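Long-range contacts in thioesterase (Streptomyces sp. WAC02707, PDB 6VAP), which probably hydrolyses acyl thioesters held on carrier domains of the borrelidin polyketide synthase, acting as a type II editing thioesterase: residues Q26-P31 with D52-Q57; F95-G100 with F233-H238; A128-R133 with S216-G221. One frame throughout, in Å; residues are numbered along the deposited sequence.

Contact 1 of 3, residues Q26-P31 with D52-Q57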
ATOM      1  N   GLN A  26     -11.985   6.971   6.592  1.00 23.77           N
ATOM      2  CA  GLN A  26     -11.503   6.609   5.262  1.00 35.90           C
ATOM      3  C   GLN A  26     -10.270   5.709   5.356  1.00 20.65           C
ATOM      4  O   GLN A  26      -9.396   5.910   6.203  1.00 21.01           O
ATOM      5  CB  GLN A  26     -11.149   7.841   4.426  1.00 47.63           C
ATOM      6  CG  GLN A  26     -12.339   8.533   3.795  1.00 68.52           C
ATOM      7  CD  GLN A  26     -11.922   9.608   2.814  1.00 81.04           C
ATOM      8  OE1 GLN A  26     -10.766  10.026   2.793  1.00 75.22           O
ATOM      9  NE2 GLN A  26     -12.858  10.058   1.993  1.00 97.52           N
ATOM     10  N   LEU A  27     -10.218   4.695   4.503  1.00 20.91           N
ATOM     11  CA  LEU A  27      -9.066   3.809   4.408  1.00 25.63           C
ATOM     12  C   LEU A  27      -8.610   3.803   2.948  1.00 32.17           C
ATOM     13  O   LEU A  27      -9.358   3.400   2.045  1.00 23.05           O
ATOM     14  CB  LEU A  27      -9.413   2.398   4.879  1.00 31.22           C
ATOM     15  CG  LEU A  27      -8.279   1.387   4.598  1.00 31.39           C
ATOM     16  CD1 LEU A  27      -7.128   1.628   5.517  1.00 29.56           C
ATOM     17  CD2 LEU A  27      -8.751  -0.048   4.700  1.00 33.26           C
ATOM     18  N   ILE A  28      -7.406   4.294   2.715  1.00 27.35           N
ATOM     19  CA  ILE A  28      -6.833   4.334   1.377  1.00 23.09           C
ATOM     20  C   ILE A  28      -5.907   3.153   1.261  1.00 22.97           C
ATOM     21  O   ILE A  28      -4.982   3.035   2.063  1.00 18.03           O
ATOM     22  CB  ILE A  28      -6.073   5.644   1.135  1.00 19.78           C
ATOM     23  CG1 ILE A  28      -7.012   6.850   1.397  1.00 22.33           C
ATOM     24  CG2 ILE A  28      -5.534   5.706  -0.300  1.00 29.13           C
ATOM     25  CD1 ILE A  28      -6.246   8.096   1.739  1.00 34.56           C
ATOM     26  N   CYS A  29      -6.124   2.292   0.276  1.00 17.19           N
ATOM     27  CA  CYS A  29      -5.427   1.016   0.136  1.00 18.98           C
ATOM     28  C   CYS A  29      -4.570   1.017  -1.120  1.00 20.55           C
ATOM     29  O   CYS A  29      -5.085   1.248  -2.219  1.00 16.75           O
ATOM     30  CB  CYS A  29      -6.453  -0.127   0.058  1.00 25.63           C
ATOM     31  SG  CYS A  29      -7.408  -0.245   1.577  1.00 29.41           S
ATOM     32  N   LEU A  30      -3.290   0.704  -0.955  1.00 17.55           N
ATOM     33  CA  LEU A  30      -2.299   0.745  -2.002  1.00 21.22           C
ATOM     34  C   LEU A  30      -1.908  -0.680  -2.350  1.00 23.07           C
ATOM     35  O   LEU A  30      -1.358  -1.398  -1.502  1.00 15.68           O
ATOM     36  CB  LEU A  30      -1.069   1.542  -1.555  1.00 23.61           C
ATOM     37  CG  LEU A  30      -1.212   3.076  -1.382  1.00 23.69           C
ATOM     38  CD1 LEU A  30      -1.915   3.732  -2.517  1.00 21.89           C
ATOM     39  CD2 LEU A  30      -1.987   3.371  -0.041  1.00 24.65           C
ATOM     40  N   PRO A  31      -2.166  -1.132  -3.563  1.00 24.86           N
ATOM     41  CA  PRO A  31      -1.794  -2.495  -3.925  1.00 28.50           C
ATOM     42  C   PRO A  31      -0.294  -2.681  -4.045  1.00 25.21           C
ATOM     43  O   PRO A  31       0.461  -1.731  -4.270  1.00 25.21           O
ATOM     44  CB  PRO A  31      -2.463  -2.683  -5.279  1.00 18.98           C
ATOM     45  CG  PRO A  31      -3.535  -1.699  -5.322  1.00 21.09           C
ATOM     46  CD  PRO A  31      -3.039  -0.519  -4.568  1.00 24.75           C
ATOM     47  N   ASP A  52     -15.041   3.936   4.782  1.00 41.06           N
ATOM     48  CA  ASP A  52     -14.978   4.292   3.366  1.00 39.09           C
ATOM     49  C   ASP A  52     -13.668   3.760   2.808  1.00 24.80           C
ATOM     50  O   ASP A  52     -12.623   4.385   2.949  1.00 24.18           O
ATOM     51  CB  ASP A  52     -15.106   5.799   3.184  1.00 59.85           C
ATOM     52  CG  ASP A  52     -15.141   6.204   1.727  1.00 71.62           C
ATOM     53  OD1 ASP A  52     -15.218   5.293   0.865  1.00 69.08           O
ATOM     54  OD2 ASP A  52     -15.089   7.426   1.442  1.00 71.72           O
ATOM     55  N   VAL A  53     -13.716   2.596   2.177  1.00 32.55           N
ATOM     56  CA  VAL A  53     -12.518   1.949   1.655  1.00 38.32           C
ATOM     57  C   VAL A  53     -12.255   2.458   0.248  1.00 29.16           C
ATOM     58  O   VAL A  53     -13.104   2.326  -0.634  1.00 29.00           O
ATOM     59  CB  VAL A  53     -12.665   0.422   1.654  1.00 36.24           C
ATOM     60  CG1 VAL A  53     -11.403  -0.221   1.063  1.00 32.69           C
ATOM     61  CG2 VAL A  53     -12.930  -0.097   3.081  1.00 35.03           C
ATOM     62  N   LEU A  54     -11.077   3.016   0.026  1.00 21.14           N
ATOM     63  CA  LEU A  54     -10.692   3.566  -1.265  1.00 21.14           C
ATOM     64  C   LEU A  54      -9.500   2.767  -1.760  1.00 21.57           C
ATOM     65  O   LEU A  54      -8.460   2.713  -1.091  1.00 27.41           O
ATOM     66  CB  LEU A  54     -10.338   5.043  -1.157  1.00 26.88           C
ATOM     67  CG  LEU A  54     -11.460   5.941  -0.644  1.00 29.96           C
ATOM     68  CD1 LEU A  54     -10.973   7.397  -0.609  1.00 29.10           C
ATOM     69  CD2 LEU A  54     -12.691   5.834  -1.524  1.00 38.09           C
ATOM     70  N   ALA A  55      -9.634   2.169  -2.937  1.00 29.63           N
ATOM     71  CA  ALA A  55      -8.602   1.305  -3.484  1.00 28.14           C
ATOM     72  C   ALA A  55      -7.990   1.998  -4.697  1.00 21.49           C
ATOM     73  O   ALA A  55      -8.708   2.510  -5.564  1.00 19.16           O
ATOM     74  CB  ALA A  55      -9.174  -0.066  -3.832  1.00 23.72           C
ATOM     75  N   VAL A  56      -6.676   2.029  -4.752  1.00 23.27           N
ATOM     76  CA  VAL A  56      -5.985   2.784  -5.788  1.00 28.34           C
ATOM     77  C   VAL A  56      -5.686   1.868  -6.966  1.00 16.54           C
ATOM     78  O   VAL A  56      -5.164   0.764  -6.803  1.00 30.61           O
ATOM     79  CB  VAL A  56      -4.703   3.424  -5.226  1.00 18.47           C
ATOM     80  CG1 VAL A  56      -3.964   4.199  -6.278  1.00 24.02           C
ATOM     81  CG2 VAL A  56      -5.079   4.340  -4.031  1.00 17.19           C
ATOM     82  N   GLN A  57      -5.982   2.349  -8.151  1.00 20.19           N
ATOM     83  CA  GLN A  57      -5.658   1.686  -9.405  1.00 19.31           C
ATOM     84  C   GLN A  57      -4.505   2.424 -10.056  1.00 20.39           C
ATOM     85  O   GLN A  57      -4.688   3.526 -10.562  1.00 20.44           O
ATOM     86  CB  GLN A  57      -6.882   1.679 -10.322  1.00 24.00           C
ATOM     87  CG  GLN A  57      -6.682   0.953 -11.639  1.00 30.14           C
ATOM     88  CD  GLN A  57      -6.967  -0.539 -11.526  1.00 21.86           C
ATOM     89  OE1 GLN A  57      -6.403  -1.209 -10.700  1.00 26.64           O
ATOM     90  NE2 GLN A  57      -7.814  -1.057 -12.394  1.00 27.21           N
TER
HETATM   91  O   HOH W   1     -15.884   9.464   2.592  1.00 62.17           O

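Contact 2 of 3, residues F95-G100 with F233-H238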
ATOM      1  N   PHE A  95      -3.289   1.963   4.064  1.00 26.32           N
ATOM      2  CA  PHE A  95      -2.854   0.576   4.116  1.00 23.14           C
ATOM      3  C   PHE A  95      -2.143   0.253   2.814  1.00 17.96           C
ATOM      4  O   PHE A  95      -2.699   0.458   1.728  1.00 21.21           O
ATOM      5  CB  PHE A  95      -4.031  -0.381   4.339  1.00 18.39           C
ATOM      6  CG  PHE A  95      -3.625  -1.816   4.388  1.00 22.12           C
ATOM      7  CD1 PHE A  95      -3.459  -2.538   3.238  1.00 17.56           C
ATOM      8  CD2 PHE A  95      -3.433  -2.456   5.616  1.00 25.87           C
ATOM      9  CE1 PHE A  95      -3.052  -3.896   3.306  1.00 26.71           C
ATOM     10  CE2 PHE A  95      -3.051  -3.758   5.684  1.00 28.95           C
ATOM     11  CZ  PHE A  95      -2.829  -4.475   4.512  1.00 32.37           C
ATOM     12  N   GLY A  96      -0.911  -0.244   2.923  1.00 25.16           N
ATOM     13  CA  GLY A  96      -0.175  -0.680   1.740  1.00 23.15           C
ATOM     14  C   GLY A  96       0.465  -2.039   1.954  1.00 14.06           C
ATOM     15  O   GLY A  96       1.034  -2.288   3.019  1.00 18.54           O
ATOM     16  N   HIS A  97       0.431  -2.903   0.951  1.00 18.98           N
ATOM     17  CA  HIS A  97       1.128  -4.175   0.979  1.00 18.70           C
ATOM     18  C   HIS A  97       2.319  -4.113   0.032  1.00 22.02           C
ATOM     19  O   HIS A  97       2.189  -3.661  -1.105  1.00 16.90           O
ATOM     20  CB  HIS A  97       0.172  -5.291   0.589  1.00 25.99           C
ATOM     21  CG  HIS A  97       0.798  -6.644   0.617  1.00 22.49           C
ATOM     22  ND1 HIS A  97       1.307  -7.212   1.767  1.00 20.15           N
ATOM     23  CD2 HIS A  97       1.012  -7.537  -0.376  1.00 30.73           C
ATOM     24  CE1 HIS A  97       1.792  -8.409   1.481  1.00 24.56           C
ATOM     25  NE2 HIS A  97       1.637  -8.623   0.186  1.00 23.78           N
ATOM     26  N   SER A  98       3.477  -4.556   0.515  1.00 20.51           N
ATOM     27  CA  SER A  98       4.706  -4.669  -0.263  1.00 25.62           C
ATOM     28  C   SER A  98       5.033  -3.315  -0.857  1.00 20.35           C
ATOM     29  O   SER A  98       5.180  -2.342  -0.122  1.00 22.62           O
ATOM     30  CB  SER A  98       4.596  -5.771  -1.308  1.00 25.38           C
ATOM     31  OG  SER A  98       5.885  -6.201  -1.726  1.00 26.88           O
ATOM     32  N   MET A  99       5.137  -3.213  -2.170  1.00 26.03           N
ATOM     33  CA  MET A  99       5.430  -1.913  -2.758  1.00 26.03           C
ATOM     34  C   MET A  99       4.400  -0.865  -2.335  1.00 22.55           C
ATOM     35  O   MET A  99       4.748   0.297  -2.091  1.00 20.52           O
ATOM     36  CB  MET A  99       5.486  -2.024  -4.275  1.00 29.31           C
ATOM     37  CG  MET A  99       5.860  -0.741  -4.988  1.00 52.10           C
ATOM     38  SD  MET A  99       4.471   0.088  -5.803  1.00 66.31           S
ATOM     39  CE  MET A  99       4.123  -1.066  -7.080  1.00 38.75           C
ATOM     40  N   GLY A 100       3.130  -1.258  -2.225  1.00 25.75           N
ATOM     41  CA  GLY A 100       2.117  -0.345  -1.731  1.00 23.31           C
ATOM     42  C   GLY A 100       2.444   0.251  -0.377  1.00 18.91           C
ATOM     43  O   GLY A 100       1.970   1.347  -0.055  1.00 23.37           O
ATOM     44  N   PHE A 233       2.962 -13.040   1.046  1.00 21.49           N
ATOM     45  CA  PHE A 233       1.509 -12.910   0.956  1.00 19.55           C
ATOM     46  C   PHE A 233       0.771 -13.664   2.065  1.00 20.05           C
ATOM     47  O   PHE A 233      -0.278 -14.300   1.846  1.00 17.81           O
ATOM     48  CB  PHE A 233       1.047 -13.341  -0.422  1.00 21.41           C
ATOM     49  CG  PHE A 233       1.327 -12.285  -1.482  1.00 20.12           C
ATOM     50  CD1 PHE A 233       2.570 -12.185  -2.057  1.00 41.13           C
ATOM     51  CD2 PHE A 233       0.353 -11.389  -1.855  1.00 20.04           C
ATOM     52  CE1 PHE A 233       2.836 -11.219  -3.032  1.00 49.56           C
ATOM     53  CE2 PHE A 233       0.590 -10.421  -2.821  1.00 21.62           C
ATOM     54  CZ  PHE A 233       1.850 -10.349  -3.418  1.00 35.40           C
ATOM     55  N   TYR A 234       1.364 -13.616   3.269  1.00 18.69           N
ATOM     56  CA  TYR A 234       0.666 -14.080   4.464  1.00 16.68           C
ATOM     57  C   TYR A 234      -0.760 -13.538   4.538  1.00 16.52           C
ATOM     58  O   TYR A 234      -1.657 -14.207   5.043  1.00 22.85           O
ATOM     59  CB  TYR A 234       1.444 -13.656   5.714  1.00 14.34           C
ATOM     60  CG  TYR A 234       1.231 -12.179   5.975  1.00 28.70           C
ATOM     61  CD1 TYR A 234       1.931 -11.231   5.266  1.00 26.43           C
ATOM     62  CD2 TYR A 234       0.281 -11.741   6.900  1.00 20.16           C
ATOM     63  CE1 TYR A 234       1.702  -9.861   5.476  1.00 27.77           C
ATOM     64  CE2 TYR A 234       0.039 -10.399   7.096  1.00 24.50           C
ATOM     65  CZ  TYR A 234       0.744  -9.472   6.375  1.00 30.01           C
ATOM     66  OH  TYR A 234       0.505  -8.162   6.588  1.00 30.76           O
ATOM     67  N   LEU A 235      -0.999 -12.333   4.065  1.00 20.76           N
ATOM     68  CA  LEU A 235      -2.263 -11.674   4.363  1.00 21.32           C
ATOM     69  C   LEU A 235      -3.453 -12.358   3.710  1.00 19.80           C
ATOM     70  O   LEU A 235      -4.596 -12.139   4.132  1.00 23.00           O
ATOM     71  CB  LEU A 235      -2.176 -10.201   3.908  1.00 23.74           C
ATOM     72  CG  LEU A 235      -2.321  -9.891   2.421  1.00 19.89           C
ATOM     73  CD1 LEU A 235      -2.309  -8.329   2.264  1.00 26.76           C
ATOM     74  CD2 LEU A 235      -1.225 -10.460   1.585  1.00 22.04           C
ATOM     75  N   LEU A 236      -3.217 -13.176   2.683  1.00 19.17           N
ATOM     76  CA  LEU A 236      -4.328 -13.916   2.086  1.00 19.84           C
ATOM     77  C   LEU A 236      -4.869 -14.965   3.046  1.00 33.64           C
ATOM     78  O   LEU A 236      -6.057 -15.276   3.029  1.00 42.66           O
ATOM     79  CB  LEU A 236      -3.889 -14.578   0.786  1.00 25.02           C
ATOM     80  CG  LEU A 236      -3.252 -13.609  -0.231  1.00 38.26           C
ATOM     81  CD1 LEU A 236      -2.944 -14.332  -1.533  1.00 37.64           C
ATOM     82  CD2 LEU A 236      -4.163 -12.429  -0.518  1.00 32.51           C
ATOM     83  N   GLU A 237      -4.016 -15.502   3.906  1.00 30.55           N
ATOM     84  CA  GLU A 237      -4.372 -16.503   4.900  1.00 42.88           C
ATOM     85  C   GLU A 237      -4.847 -15.864   6.188  1.00 26.83           C
ATOM     86  O   GLU A 237      -5.437 -16.563   7.006  1.00 39.97           O
ATOM     87  CB  GLU A 237      -3.166 -17.420   5.224  1.00 67.85           C
ATOM     88  CG  GLU A 237      -3.535 -18.755   5.863  1.00 89.87           C
ATOM     89  CD  GLU A 237      -2.524 -19.245   6.897  1.00104.43           C
ATOM     90  OE1 GLU A 237      -2.514 -20.455   7.203  1.00107.64           O
ATOM     91  OE2 GLU A 237      -1.743 -18.425   7.412  1.00112.46           O
ATOM     92  N   HIS A 238      -4.576 -14.568   6.394  1.00 19.50           N
ATOM     93  CA  HIS A 238      -4.892 -13.868   7.630  1.00 26.99           C
ATOM     94  C   HIS A 238      -5.841 -12.706   7.395  1.00 30.06           C
ATOM     95  O   HIS A 238      -5.776 -11.718   8.119  1.00 22.24           O
ATOM     96  CB  HIS A 238      -3.599 -13.402   8.289  1.00 23.53           C
ATOM     97  CG  HIS A 238      -2.762 -14.526   8.819  1.00 27.52           C
ATOM     98  ND1 HIS A 238      -1.835 -15.188   8.044  1.00 23.01           N
ATOM     99  CD2 HIS A 238      -2.708 -15.096  10.049  1.00 34.29           C
ATOM    100  CE1 HIS A 238      -1.226 -16.099   8.783  1.00 26.62           C
ATOM    101  NE2 HIS A 238      -1.782 -16.107   9.982  1.00 25.96           N
TER

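Contact 3 of 3, residues A128-R133 with S216-G221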
ATOM      1  N   ALA A 128      11.349  -1.200   6.234  1.00 21.19           N
ATOM      2  CA  ALA A 128      11.313   0.248   6.454  1.00 17.27           C
ATOM      3  C   ALA A 128      11.934   1.020   5.291  1.00 16.83           C
ATOM      4  O   ALA A 128      12.874   0.543   4.661  1.00 19.28           O
ATOM      5  CB  ALA A 128      12.025   0.571   7.761  1.00 18.31           C
ATOM      6  N   PRO A 129      11.443   2.215   4.995  1.00 22.55           N
ATOM      7  CA  PRO A 129      12.059   2.989   3.905  1.00 27.37           C
ATOM      8  C   PRO A 129      13.547   3.205   4.095  1.00 35.19           C
ATOM      9  O   PRO A 129      14.298   3.187   3.108  1.00 21.13           O
ATOM     10  CB  PRO A 129      11.301   4.323   3.944  1.00 34.28           C
ATOM     11  CG  PRO A 129       9.966   3.974   4.542  1.00 35.32           C
ATOM     12  CD  PRO A 129      10.220   2.848   5.517  1.00 27.21           C
ATOM     13  N   SER A 130      14.000   3.374   5.342  1.00 23.06           N
ATOM     14  CA  SER A 130      15.421   3.483   5.649  1.00 25.35           C
ATOM     15  C   SER A 130      16.168   2.152   5.539  1.00 27.45           C
ATOM     16  O   SER A 130      17.399   2.126   5.667  1.00 27.45           O
ATOM     17  CB  SER A 130      15.584   4.057   7.054  1.00 33.84           C
ATOM     18  OG  SER A 130      15.099   3.149   8.063  1.00 29.01           O
ATOM     19  N   ARG A 131      15.471   1.046   5.320  1.00 25.00           N
ATOM     20  CA  ARG A 131      16.119  -0.248   5.149  1.00 33.44           C
ATOM     21  C   ARG A 131      15.823  -0.865   3.785  1.00 35.31           C
ATOM     22  O   ARG A 131      15.988  -2.073   3.598  1.00 28.25           O
ATOM     23  CB  ARG A 131      15.702  -1.193   6.276  1.00 35.70           C
ATOM     24  CG  ARG A 131      16.220  -0.809   7.647  1.00 38.78           C
ATOM     25  CD  ARG A 131      17.744  -0.758   7.691  1.00 39.37           C
ATOM     26  NE  ARG A 131      18.352  -1.920   7.053  1.00 49.17           N
ATOM     27  CZ  ARG A 131      18.659  -3.051   7.678  1.00 44.87           C
ATOM     28  NH1 ARG A 131      18.432  -3.173   8.978  1.00 46.43           N
ATOM     29  NH2 ARG A 131      19.199  -4.054   6.994  1.00 39.05           N
ATOM     30  N   GLN A 132      15.418  -0.046   2.821  1.00 27.13           N
ATOM     31  CA  GLN A 132      15.266  -0.492   1.443  1.00 26.39           C
ATOM     32  C   GLN A 132      16.477  -1.304   0.988  1.00 28.11           C
ATOM     33  O   GLN A 132      17.623  -0.853   1.098  1.00 29.90           O
ATOM     34  CB  GLN A 132      15.085   0.737   0.521  1.00 32.55           C
ATOM     35  CG  GLN A 132      15.235   0.486  -0.951  1.00 27.64           C
ATOM     36  CD  GLN A 132      14.001  -0.174  -1.537  1.00 38.45           C
ATOM     37  OE1 GLN A 132      12.973  -0.259  -0.873  1.00 24.77           O
ATOM     38  NE2 GLN A 132      14.089  -0.621  -2.786  1.00 32.64           N
ATOM     39  N   ARG A 133      16.211  -2.481   0.419  1.00 28.72           N
ATOM     40  CA  ARG A 133      17.261  -3.341  -0.114  1.00 42.73           C
ATOM     41  C   ARG A 133      17.700  -2.825  -1.480  1.00 36.19           C
ATOM     42  O   ARG A 133      16.893  -2.730  -2.407  1.00 35.96           O
ATOM     43  CB  ARG A 133      16.762  -4.780  -0.239  1.00 33.11           C
ATOM     44  CG  ARG A 133      16.352  -5.413   1.065  1.00 37.02           C
ATOM     45  CD  ARG A 133      16.308  -6.932   0.960  1.00 41.28           C
ATOM     46  NE  ARG A 133      15.881  -7.547   2.215  1.00 32.04           N
ATOM     47  CZ  ARG A 133      15.622  -8.827   2.358  1.00 30.92           C
ATOM     48  NH1 ARG A 133      15.790  -9.652   1.336  1.00 36.53           N
ATOM     49  NH2 ARG A 133      15.203  -9.253   3.520  1.00 33.95           N
ATOM     50  N   SER A 216       9.539   1.560  13.045  1.00 20.74           N
ATOM     51  CA  SER A 216       9.396   2.363  14.251  1.00 27.33           C
ATOM     52  C   SER A 216      10.235   3.634  14.212  1.00 30.19           C
ATOM     53  O   SER A 216       9.950   4.579  14.960  1.00 23.67           O
ATOM     54  CB  SER A 216       9.809   1.524  15.475  1.00 23.79           C
ATOM     55  OG  SER A 216      11.211   1.296  15.513  1.00 28.92           O
ATOM     56  N   GLU A 217      11.282   3.664  13.394  1.00 26.62           N
ATOM     57  CA  GLU A 217      12.186   4.801  13.343  1.00 24.77           C
ATOM     58  C   GLU A 217      11.671   5.919  12.455  1.00 31.79           C
ATOM     59  O   GLU A 217      12.358   6.939  12.320  1.00 28.56           O
ATOM     60  CB  GLU A 217      13.564   4.341  12.859  1.00 41.40           C
ATOM     61  CG  GLU A 217      14.295   3.423  13.844  1.00 60.89           C
ATOM     62  CD  GLU A 217      15.403   2.623  13.185  1.00 71.85           C
ATOM     63  OE1 GLU A 217      15.960   3.098  12.178  1.00 77.00           O
ATOM     64  OE2 GLU A 217      15.717   1.512  13.667  1.00 69.12           O
ATOM     65  N   HIS A 218      10.492   5.753  11.859  1.00 31.21           N
ATOM     66  CA  HIS A 218       9.953   6.719  10.915  1.00 31.51           C
ATOM     67  C   HIS A 218       8.730   7.466  11.424  1.00 22.02           C
ATOM     68  O   HIS A 218       8.133   8.251  10.676  1.00 26.99           O
ATOM     69  CB  HIS A 218       9.610   6.021   9.610  1.00 20.26           C
ATOM     70  CG  HIS A 218      10.808   5.526   8.860  1.00 24.06           C
ATOM     71  ND1 HIS A 218      11.447   6.284   7.908  1.00 22.46           N
ATOM     72  CD2 HIS A 218      11.517   4.376   8.944  1.00 20.20           C
ATOM     73  CE1 HIS A 218      12.461   5.610   7.404  1.00 32.64           C
ATOM     74  NE2 HIS A 218      12.545   4.456   8.035  1.00 22.97           N
ATOM     75  N   THR A 219       8.375   7.290  12.685  1.00 24.08           N
ATOM     76  CA  THR A 219       7.291   8.049  13.273  1.00 23.83           C
ATOM     77  C   THR A 219       7.624   8.303  14.733  1.00 25.88           C
ATOM     78  O   THR A 219       8.225   7.447  15.392  1.00 26.04           O
ATOM     79  CB  THR A 219       5.948   7.316  13.178  1.00 22.99           C
ATOM     80  OG1 THR A 219       4.916   8.170  13.704  1.00 24.70           O
ATOM     81  CG2 THR A 219       5.955   6.057  14.032  1.00 27.99           C
ATOM     82  N   ASP A 220       7.226   9.478  15.229  1.00 31.86           N
ATOM     83  CA  ASP A 220       7.253   9.792  16.654  1.00 49.60           C
ATOM     84  C   ASP A 220       6.004   9.313  17.392  1.00 37.55           C
ATOM     85  O   ASP A 220       5.962   9.358  18.623  1.00 36.01           O
ATOM     86  CB  ASP A 220       7.417  11.300  16.851  1.00 59.20           C
ATOM     87  CG  ASP A 220       8.841  11.763  16.619  1.00 63.08           C
ATOM     88  OD1 ASP A 220       9.767  11.169  17.220  1.00 69.22           O
ATOM     89  OD2 ASP A 220       9.041  12.726  15.837  1.00 64.50           O
ATOM     90  N   GLY A 221       4.986   8.870  16.673  1.00 29.73           N
ATOM     91  CA  GLY A 221       3.805   8.299  17.268  1.00 31.63           C
ATOM     92  C   GLY A 221       4.013   6.845  17.661  1.00 33.75           C
ATOM     93  O   GLY A 221       5.115   6.291  17.586  1.00 29.86           O
TER
HETATM   94  O   HOH W   2      16.694   2.236   9.662  1.00 35.75           O

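Contact 1 of 3, residues Q26-P31 with D52-Q57
From Gln26 to Cys29 and from Asp52 to Ala55 two strands run parallel in step, their axes 4.7 Å apart and turned by 18°. Four backbone bonds join them, alternating in direction: Leu27 N gives to Asp52 O, Leu54 N to Leu27 O, Cys29 N to Leu54 O at 2.7 Å, and Val56 N to Cys29 O at 3.1 Å. The strands belong to a beta-alpha-beta unit of the alpha/beta-hydrolase core, with helix 41-47 as its connection. That helix lies on the face bearing Leu27 and Val53, where Cys29 SG also rests 4.0 Å from Val53 CG1. On the face of Ile28 and Leu54, covered in part by helix 73-87, Ile28 CG2 meets Val56 CG2. Val56 CG2, placed anti to its own carbonyl carbon, also comes within 3.6 Å of Leu30 CD1, and one methyl thus touches two side chains of strand 26-30. Gln26 and Asp52 extend together from the same face, amide and carboxylate turned 72° apart. Their direct bond, NE2 to OD2 at 3.5 Å, is weak; the strongest partner of the Gln26 amide is His89 N, which gives to OE1, and NE2 also gives to Arg87 O.

Contact 2 of 3, residues F95-G100 with F233-H238
His97, the residue before the putative nucleophile Ser98 in what fits the nucleophile elbow of an alpha/beta-hydrolase, meets Phe233 and Leu235 of the loop just beyond His232. With CG anti to the backbone N (chi1 -179°), the imidazole swings out from the end of strand 92-97 toward that loop. Leu235 meets it tip to tip: CD2 stands over one face, 3.9 Å from the ring centroid, in a CH-pi contact, while CD1 comes within 3.8 Å of ND1. Ser98 CB lies against the opposite face, near the rim, and the ring is sandwiched between aliphatic carbons. Its NE2 edge is directed at the face of Phe233 in a T-shaped pair, centroids 4.8 Å apart and planes at 67°; NE2 itself comes 3.7 Å from Phe233 CE2. On its other nitrogen, His97 ND1 is hydrogen-bonded to Ser124 OG, which also bonds to Tyr234 OH, and this fixes the rotation of the imidazole. Such a sharp strand-to-helix turn normally sets the serine at its tip, and Ser98 OG is indeed hydrogen-bonded to His232 NE2, consistent with a Ser-His-Asp triad completed by Asp204. Deeper in, Phe95 presents the edge of its ring to Leu235, with CZ and CD1 4.5 Å apart. Within the loop, Tyr234 O accepts from Glu237 N and, from the other face of its carbonyl plane, from His238 ND1 at 3.2 Å.

Contact 3 of 3, residues A128-R133 with S216-G221
His218 reaches across to Pro129 and Ser130, joining two short 3-10 turns in the outer part of the alpha/beta-hydrolase fold, about 15 Å from the centre of the chain to the centre of the contact, one following strand 120-124 and the other leading into strand 223-228. From CB, with CG anti to the carbonyl carbon (chi1 -68°), the imidazole is directed at the first loop. On one branch CD2 passes 4.0 Å from Pro129 CD. On the other, CE1 lies 3.9 Å from Pro129 CB and closer still to Ser130 CB, at 3.5 Å. The proline thus covers one face of the imidazole, its CD standing 3.9 Å from the ring centroid and 16° off the normal, a CH-pi contact in which the two side chains lie alongside one another, running in opposite senses. Tyr186 and Phe105 add aromatic neighbours to the same imidazole. At the tip, NE2 touches Ala128 CB at 3.9 Å, and its main partner is the hydroxyl of Ser130, which approaches at the edge of the ring close to its plane. Ser130 OG sits between its own backbone N and carbonyl carbon (chi1 67°), which turns it to His218. Either atom may donate in the hydrogen bond between Ser130 OG and His218 NE2, which is 2.9 Å long.

In the fold
Contacts 1 and 2 share one sheet, in which strands 26-30 and 92-97 are neighbours: Leu30 N to Phe95 O and Phe95 N to Ile28 O, each 2.8 Å, are probable hydrogen bonds. Contact 1 also reaches the proposed elbow directly, Leu30 CB packing 3.4 Å from Gly100 O, while contact 2 sets the segment carrying Ser98 against the loop that follows His232. Contact 3 stands apart, its centre about 18 Å from that of contact 2 and about 22 Å from that of contact 1. In sequence, however, both segments of contact 3 fall between the two segments of contact 2, and the chain between its own segments contains Asp204, the likely third triad member.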